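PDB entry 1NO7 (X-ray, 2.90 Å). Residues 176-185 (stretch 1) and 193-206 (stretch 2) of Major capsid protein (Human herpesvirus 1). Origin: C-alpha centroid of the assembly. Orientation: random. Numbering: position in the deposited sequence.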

# COMPACT_ATOMS: atom_id res chain seq x y z
N VAL A 176 7.88 13.50 -10.34
CA VAL A 176 9.25 13.18 -9.94
C VAL A 176 9.30 12.35 -8.65
O VAL A 176 9.95 11.28 -8.59
CB VAL A 176 10.04 14.46 -9.74
CG1 VAL A 176 11.49 14.14 -9.51
CG2 VAL A 176 9.86 15.36 -10.94
N PHE A 177 8.60 12.84 -7.62
CA PHE A 177 8.53 12.19 -6.31
C PHE A 177 8.25 10.69 -6.39
O PHE A 177 8.85 9.90 -5.66
CB PHE A 177 7.46 12.87 -5.47
CG PHE A 177 7.78 14.31 -5.12
CD1 PHE A 177 8.86 14.96 -5.69
CD2 PHE A 177 6.99 15.01 -4.20
CE1 PHE A 177 9.16 16.28 -5.36
CE2 PHE A 177 7.27 16.34 -3.86
CZ PHE A 177 8.36 16.98 -4.45
N TYR A 178 7.32 10.29 -7.26
CA TYR A 178 7.03 8.86 -7.41
C TYR A 178 8.28 8.14 -7.93
O TYR A 178 8.75 7.18 -7.31
CB TYR A 178 5.88 8.59 -8.39
CG TYR A 178 4.50 9.04 -7.91
CD1 TYR A 178 4.01 10.30 -8.24
CD2 TYR A 178 3.69 8.20 -7.13
CE1 TYR A 178 2.74 10.72 -7.80
CE2 TYR A 178 2.42 8.61 -6.69
CZ TYR A 178 1.95 9.88 -7.03
OH TYR A 178 0.70 10.31 -6.61
N LEU A 179 8.81 8.62 -9.06
CA LEU A 179 10.01 7.98 -9.63
C LEU A 179 11.10 7.95 -8.56
O LEU A 179 11.79 6.93 -8.40
CB LEU A 179 10.51 8.72 -10.88
CG LEU A 179 9.48 9.00 -11.97
CD1 LEU A 179 8.55 10.11 -11.47
CD2 LEU A 179 10.17 9.42 -13.29
N LEU A 180 11.26 9.06 -7.83
CA LEU A 180 12.27 9.11 -6.78
C LEU A 180 11.98 7.99 -5.78
O LEU A 180 12.86 7.16 -5.50
CB LEU A 180 12.23 10.45 -6.04
CG LEU A 180 13.12 11.54 -6.65
CD1 LEU A 180 13.23 12.75 -5.66
CD2 LEU A 180 14.49 10.92 -6.95
N GLN A 181 10.75 7.98 -5.26
CA GLN A 181 10.29 6.97 -4.30
C GLN A 181 10.55 5.58 -4.90
O GLN A 181 11.04 4.68 -4.22
CB GLN A 181 8.80 7.14 -4.02
CG GLN A 181 8.15 5.91 -3.40
CD GLN A 181 6.62 5.96 -3.45
OE1 GLN A 181 6.03 6.29 -4.48
NE2 GLN A 181 5.98 5.62 -2.33
N ALA A 182 10.21 5.43 -6.17
CA ALA A 182 10.43 4.16 -6.85
C ALA A 182 11.92 3.79 -6.74
O ALA A 182 12.25 2.67 -6.32
CB ALA A 182 10.02 4.28 -8.32
N ALA A 183 12.80 4.73 -7.11
CA ALA A 183 14.25 4.54 -7.06
C ALA A 183 14.70 4.28 -5.62
O ALA A 183 15.52 3.39 -5.36
CB ALA A 183 14.96 5.77 -7.60
N ILE A 184 14.15 5.06 -4.69
CA ILE A 184 14.47 4.95 -3.23
C ILE A 184 13.61 3.92 -2.63
O ILE A 184 12.84 4.15 -1.70
CB ILE A 184 14.15 6.17 -2.38
CG1 ILE A 184 14.46 7.47 -3.11
CG2 ILE A 184 14.92 6.10 -1.06
CD1 ILE A 184 13.62 8.64 -2.64
N HIS A 185 13.60 2.75 -3.29
CA HIS A 185 12.73 1.58 -2.99
C HIS A 185 12.66 1.06 -1.56
O HIS A 185 12.94 -0.11 -1.32
CB HIS A 185 13.13 0.42 -3.89
CG HIS A 185 14.61 0.01 -3.66
ND1 HIS A 185 15.63 0.93 -3.61
CD2 HIS A 185 15.19 -1.20 -3.49
CE1 HIS A 185 16.78 0.31 -3.41
NE2 HIS A 185 16.54 -0.99 -3.34
N ALA A 193 21.65 8.20 0.94
CA ALA A 193 22.43 8.78 -0.14
C ALA A 193 21.71 10.04 -0.63
O ALA A 193 22.13 11.17 -0.34
CB ALA A 193 22.57 7.79 -1.29
N LEU A 194 20.62 9.84 -1.36
CA LEU A 194 19.84 10.96 -1.91
C LEU A 194 19.28 11.89 -0.83
O LEU A 194 18.49 12.80 -1.13
CB LEU A 194 18.70 10.42 -2.78
CG LEU A 194 19.16 9.56 -3.97
CD1 LEU A 194 19.62 8.21 -3.46
CD2 LEU A 194 18.03 9.37 -4.97
N ALA A 195 19.69 11.66 0.42
CA ALA A 195 19.23 12.48 1.54
C ALA A 195 19.24 13.97 1.18
O ALA A 195 18.24 14.66 1.38
CB ALA A 195 20.09 12.24 2.77
N ARG A 196 20.35 14.45 0.63
CA ARG A 196 20.45 15.86 0.25
C ARG A 196 19.32 16.17 -0.73
O ARG A 196 18.48 17.05 -0.50
CB ARG A 196 21.80 16.14 -0.42
CG ARG A 196 22.00 17.60 -0.80
CD ARG A 196 23.04 17.74 -1.91
NE ARG A 196 23.02 19.09 -2.49
CZ ARG A 196 23.57 20.15 -1.93
NH1 ARG A 196 24.21 20.04 -0.77
NH2 ARG A 196 23.46 21.34 -2.52
N LEU A 197 19.31 15.41 -1.82
CA LEU A 197 18.31 15.57 -2.87
C LEU A 197 16.91 15.67 -2.31
O LEU A 197 16.16 16.60 -2.63
CB LEU A 197 18.38 14.38 -3.83
CG LEU A 197 17.26 14.33 -4.87
CD1 LEU A 197 17.05 15.72 -5.47
CD2 LEU A 197 17.64 13.31 -5.95
N VAL A 198 16.56 14.69 -1.48
CA VAL A 198 15.24 14.65 -0.86
C VAL A 198 14.90 15.92 -0.09
O VAL A 198 13.88 16.57 -0.35
CB VAL A 198 15.12 13.47 0.11
CG1 VAL A 198 13.94 13.70 1.03
CG2 VAL A 198 14.96 12.17 -0.67
N VAL A 199 15.76 16.26 0.87
CA VAL A 199 15.52 17.45 1.68
C VAL A 199 15.10 18.59 0.76
O VAL A 199 14.25 19.42 1.12
CB VAL A 199 16.78 17.89 2.47
CG1 VAL A 199 16.38 19.00 3.44
CG2 VAL A 199 17.39 16.71 3.22
N GLN A 200 15.68 18.63 -0.43
CA GLN A 200 15.34 19.68 -1.39
C GLN A 200 13.88 19.57 -1.86
O GLN A 200 13.10 20.53 -1.70
CB GLN A 200 16.28 19.61 -2.60
CG GLN A 200 17.77 19.64 -2.27
CD GLN A 200 18.55 20.58 -3.18
OE1 GLN A 200 18.43 20.51 -4.41
NE2 GLN A 200 19.34 21.46 -2.58
N CYS A 201 13.52 18.42 -2.44
CA CYS A 201 12.16 18.19 -2.93
C CYS A 201 11.14 18.56 -1.88
O CYS A 201 10.24 19.37 -2.11
CB CYS A 201 11.94 16.72 -3.27
SG CYS A 201 13.18 16.09 -4.37
N ILE A 202 11.29 17.95 -0.70
CA ILE A 202 10.35 18.23 0.36
C ILE A 202 10.23 19.73 0.65
O ILE A 202 9.12 20.27 0.67
CB ILE A 202 10.73 17.51 1.65
CG1 ILE A 202 10.79 15.99 1.39
CG2 ILE A 202 9.73 17.91 2.75
CD1 ILE A 202 11.13 15.14 2.62
N THR A 203 11.37 20.40 0.86
CA THR A 203 11.32 21.83 1.16
C THR A 203 10.72 22.55 -0.01
O THR A 203 9.84 23.40 0.14
CB THR A 203 12.69 22.43 1.42
OG1 THR A 203 13.52 21.48 2.11
CG2 THR A 203 12.52 23.67 2.30
N SER A 204 11.21 22.20 -1.19
CA SER A 204 10.72 22.77 -2.43
C SER A 204 9.18 22.72 -2.41
O SER A 204 8.50 23.76 -2.31
CB SER A 204 11.29 21.96 -3.61
OG SER A 204 10.70 22.33 -4.85
N TYR A 205 8.66 21.50 -2.47
CA TYR A 205 7.21 21.26 -2.48
C TYR A 205 6.50 21.97 -1.32
O TYR A 205 5.49 22.66 -1.51
CB TYR A 205 6.95 19.75 -2.40
CG TYR A 205 5.51 19.36 -2.60
CD1 TYR A 205 4.81 19.78 -3.74
CD2 TYR A 205 4.83 18.57 -1.66
CE1 TYR A 205 3.47 19.42 -3.95
CE2 TYR A 205 3.48 18.21 -1.86
CZ TYR A 205 2.81 18.64 -3.01
OH TYR A 205 1.50 18.26 -3.23
N TRP A 206 7.03 21.82 -0.11
CA TRP A 206 6.43 22.44 1.05
C TRP A 206 6.25 23.95 0.86
O TRP A 206 5.21 24.54 1.18
CB TRP A 206 7.29 22.16 2.29
CG TRP A 206 6.86 22.96 3.45
CD1 TRP A 206 7.27 24.22 3.77
CD2 TRP A 206 5.88 22.60 4.42
NE1 TRP A 206 6.60 24.68 4.88
CE2 TRP A 206 5.73 23.70 5.30
CE3 TRP A 206 5.09 21.46 4.62
CZ2 TRP A 206 4.83 23.68 6.37
CZ3 TRP A 206 4.20 21.44 5.69
CH2 TRP A 206 4.08 22.55 6.55

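The two helices, 176-183 and 195-206, run nearly antiparallel, with 153° between their directions and a closest axial approach of 11.8 Å. That spacing is wide enough for side chains to fill the gap, and no hydrogen bond crosses it; the contact is apolar, burying 354 Å² in total. Along stretch 1 the residues that touch stretch 2 recur every three or four positions, as one face of a helix requires.

Phe177 comes first and is the most covered. Its CA lies 7.8 Å from the CA of Cys201, and Phe177 CE1 comes within 3.5 Å of Cys201 CB. The ring also presents its edge to the face of Tyr205: the planes meet at 86°, the centroids are 5.5 Å apart, and Phe177 CE2 lies 3.7 Å from Tyr205 CG.

One turn later, Leu180 points toward stretch 2 and reaches several partners. Leu180 CD1 is 3.6 Å from Cys201 SG; Leu180 CD2 is 4.1 Å from Leu197 CD2 and 4.3 Å from Leu194 CD2.

Ile184, where the backbone leaves helical phi/psi (-86°/50°), still contributes. Its CD1 lies 4.3 Å from Val198 CG2, and Ile184 CG1 lies 4.5 Å from Leu194 CD2. The partners thus regress from Tyr205 to Leu194 as stretch 1 advances, matching the antiparallel register.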